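Local coordinates for ketosynthase (Streptomyces sp. MSC090213JE08, PDB 6KXD), which probably catalyses condensation of a fatty acyl-ACP with malonyl-ACP to a 3-oxoacyl-ACP, extending the chain in polyketide biosynthesis, at residues V90-L95 with R252-V257. Sequence-based numbering, arbitrary orientation.
Sequences VDDAGL and RIHAEV
The carboxylate of Asp-92 meets the edge of the His-254 ring, nearly coplanar with it (6° between the planes). His-254 NE2 donates to the syn lone pair of Asp-92 OD2, at 2.5 Å. OD2 also accepts from Phe-15 N, and the Phe-15 ring stacks on His-254. The Arg-252 chain bends at chi2 and chi3 (-90° and -70°), and the bends bring its guanidinium over the NE2 corner of the ring. Its end nitrogens share one acceptor: Arg-252 NH2 lies 2.7 Å and NH1 3.1 Å from Asp-92 O, which sits in the guanidinium plane. The NH1 bond is the more bent of the two. Asp-92 OD1 lies 3.3 Å from Arg-252 NH2 but well out of this plane, so the salt bridge rests on charge alone. An alanine in place of Asp-92 would probably leave His-254 NE2 without its acceptor and Arg-252 without the charge facing it, though the backbone O would remain. Gly-94 ends the helix in a Schellman motif. His-254 and Ala-255 form a classic beta bulge opposite Leu-12. The contact thus joins the C-terminal end of helix 77-93 to the residues leading into strand 255-264, beside strand 10-19 of the large mixed sheet.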
ATOM      1  N   VAL A  90       9.221  14.569 -12.415  1.00 47.29           N
ATOM      2  CA  VAL A  90       8.806  14.711 -13.792  1.00 48.59           C
ATOM      3  C   VAL A  90       9.608  15.859 -14.431  1.00 47.85           C
ATOM      4  O   VAL A  90      10.080  15.699 -15.564  1.00 53.98           O
ATOM      5  CB  VAL A  90       7.289  14.843 -13.979  1.00 50.16           C
ATOM      6  CG1 VAL A  90       6.575  13.572 -13.541  1.00 54.02           C
ATOM      7  CG2 VAL A  90       6.690  16.065 -13.317  1.00 49.74           C
ATOM      8  N   ASP A  91       9.872  16.912 -13.662  1.00 49.88           N
ATOM      9  CA  ASP A  91      10.840  17.970 -14.080  1.00 56.00           C
ATOM     10  C   ASP A  91      12.151  17.289 -14.494  1.00 56.86           C
ATOM     11  O   ASP A  91      12.633  17.451 -15.629  1.00 57.29           O
ATOM     12  CB  ASP A  91      11.004  19.026 -12.978  1.00 57.88           C
ATOM     13  CG  ASP A  91       9.783  19.919 -12.817  1.00 57.31           C
ATOM     14  OD1 ASP A  91       8.915  19.868 -13.693  1.00 56.98           O
ATOM     15  OD2 ASP A  91       9.704  20.646 -11.808  1.00 66.94           O
ATOM     16  N   ASP A  92      12.696  16.480 -13.583  1.00 52.47           N
ATOM     17  CA  ASP A  92      13.973  15.813 -13.761  1.00 50.69           C
ATOM     18  C   ASP A  92      13.915  14.869 -14.957  1.00 52.53           C
ATOM     19  O   ASP A  92      14.939  14.570 -15.545  1.00 57.22           O
ATOM     20  CB  ASP A  92      14.376  15.020 -12.513  1.00 56.07           C
ATOM     21  CG  ASP A  92      15.792  14.470 -12.572  1.00 62.09           C
ATOM     22  OD1 ASP A  92      16.742  15.289 -12.565  1.00 59.75           O
ATOM     23  OD2 ASP A  92      15.932  13.237 -12.630  1.00 56.69           O
ATOM     24  N   ALA A  93      12.721  14.383 -15.315  1.00 50.20           N
ATOM     25  CA  ALA A  93      12.635  13.463 -16.429  1.00 50.27           C
ATOM     26  C   ALA A  93      12.474  14.220 -17.760  1.00 53.04           C
ATOM     27  O   ALA A  93      12.534  13.592 -18.791  1.00 55.39           O
ATOM     28  CB  ALA A  93      11.502  12.496 -16.225  1.00 50.07           C
ATOM     29  N   GLY A  94      12.235  15.534 -17.710  1.00 61.03           N
ATOM     30  CA  GLY A  94      11.977  16.347 -18.921  1.00 59.29           C
ATOM     31  C   GLY A  94      10.542  16.198 -19.391  1.00 65.01           C
ATOM     32  O   GLY A  94      10.227  16.397 -20.557  1.00 57.20           O
ATOM     33  N   LEU A  95       9.660  15.822 -18.462  1.00 58.68           N
ATOM     34  CA  LEU A  95       8.271  15.531 -18.755  1.00 58.26           C
ATOM     35  C   LEU A  95       7.466  16.700 -18.219  1.00 54.97           C
ATOM     36  O   LEU A  95       7.655  17.120 -17.093  1.00 77.88           O
ATOM     37  CB  LEU A  95       7.817  14.242 -18.047  1.00 56.63           C
ATOM     38  CG  LEU A  95       8.175  12.924 -18.728  1.00 55.48           C
ATOM     39  CD1 LEU A  95       7.852  11.733 -17.841  1.00 53.46           C
ATOM     40  CD2 LEU A  95       7.437  12.798 -20.046  1.00 61.15           C
ATOM     41  N   ARG A 252      17.118  11.665 -20.824  1.00 64.05           N
ATOM     42  CA  ARG A 252      18.302  11.237 -20.088  1.00 62.56           C
ATOM     43  C   ARG A 252      17.872  10.092 -19.147  1.00 60.98           C
ATOM     44  O   ARG A 252      16.941  10.250 -18.381  1.00 59.87           O
ATOM     45  CB  ARG A 252      18.901  12.448 -19.362  1.00 59.38           C
ATOM     46  CG  ARG A 252      20.098  12.138 -18.477  1.00 62.66           C
ATOM     47  CD  ARG A 252      19.715  11.790 -17.045  1.00 56.57           C
ATOM     48  NE  ARG A 252      19.211  12.919 -16.271  1.00 55.01           N
ATOM     49  CZ  ARG A 252      17.931  13.248 -16.110  1.00 60.23           C
ATOM     50  NH1 ARG A 252      16.949  12.400 -16.392  1.00 63.57           N
ATOM     51  NH2 ARG A 252      17.634  14.449 -15.669  1.00 58.45           N
ATOM     52  N   ILE A 253      18.584   8.964 -19.208  1.00 62.92           N
ATOM     53  CA  ILE A 253      18.316   7.775 -18.423  1.00 59.54           C
ATOM     54  C   ILE A 253      19.355   7.666 -17.294  1.00 66.33           C
ATOM     55  O   ILE A 253      20.528   7.489 -17.562  1.00 59.60           O
ATOM     56  CB  ILE A 253      18.324   6.550 -19.357  1.00 65.01           C
ATOM     57  CG1 ILE A 253      17.149   6.596 -20.341  1.00 71.55           C
ATOM     58  CG2 ILE A 253      18.375   5.259 -18.561  1.00 63.15           C
ATOM     59  CD1 ILE A 253      17.182   5.538 -21.417  1.00 69.24           C
ATOM     60  N   HIS A 254      18.899   7.750 -16.035  1.00 58.34           N
ATOM     61  CA  HIS A 254      19.765   7.723 -14.859  1.00 59.72           C
ATOM     62  C   HIS A 254      20.327   6.312 -14.662  1.00 66.94           C
ATOM     63  O   HIS A 254      21.528   6.157 -14.423  1.00 68.08           O
ATOM     64  CB  HIS A 254      19.025   8.148 -13.581  1.00 56.57           C
ATOM     65  CG  HIS A 254      18.666   9.589 -13.458  1.00 57.66           C
ATOM     66  ND1 HIS A 254      19.617  10.586 -13.269  1.00 65.47           N
ATOM     67  CD2 HIS A 254      17.465  10.204 -13.374  1.00 59.24           C
ATOM     68  CE1 HIS A 254      19.015  11.751 -13.128  1.00 64.96           C
ATOM     69  NE2 HIS A 254      17.687  11.546 -13.198  1.00 63.81           N
ATOM     70  N   ALA A 255      19.441   5.302 -14.732  1.00 61.73           N
ATOM     71  CA  ALA A 255      19.793   3.900 -14.544  1.00 59.11           C
ATOM     72  C   ALA A 255      18.661   3.017 -15.088  1.00 56.44           C
ATOM     73  O   ALA A 255      17.657   3.498 -15.590  1.00 52.10           O
ATOM     74  CB  ALA A 255      20.089   3.635 -13.083  1.00 63.86           C
ATOM     75  N   GLU A 256      18.895   1.709 -15.098  1.00 58.10           N
ATOM     76  CA  GLU A 256      17.929   0.765 -15.565  1.00 57.01           C
ATOM     77  C   GLU A 256      17.374   0.041 -14.330  1.00 50.93           C
ATOM     78  O   GLU A 256      18.107  -0.202 -13.362  1.00 57.34           O
ATOM     79  CB  GLU A 256      18.559  -0.196 -16.572  1.00 58.31           C
ATOM     80  CG  GLU A 256      17.528  -1.015 -17.317  1.00 63.19           C
ATOM     81  CD  GLU A 256      18.065  -2.027 -18.311  1.00 67.22           C
ATOM     82  OE1 GLU A 256      19.275  -1.999 -18.588  1.00 70.08           O
ATOM     83  OE2 GLU A 256      17.254  -2.844 -18.801  1.00 69.36           O
ATOM     84  N   VAL A 257      16.073  -0.266 -14.355  1.00 51.92           N
ATOM     85  CA  VAL A 257      15.470  -1.170 -13.375  1.00 47.65           C
ATOM     86  C   VAL A 257      15.557  -2.593 -13.926  1.00 43.12           C
ATOM     87  O   VAL A 257      14.927  -2.914 -14.943  1.00 50.95           O
ATOM     88  CB  VAL A 257      14.001  -0.806 -13.068  1.00 49.69           C
ATOM     89  CG1 VAL A 257      13.511  -1.664 -11.921  1.00 46.85           C
ATOM     90  CG2 VAL A 257      13.805   0.666 -12.743  1.00 48.32           C
TER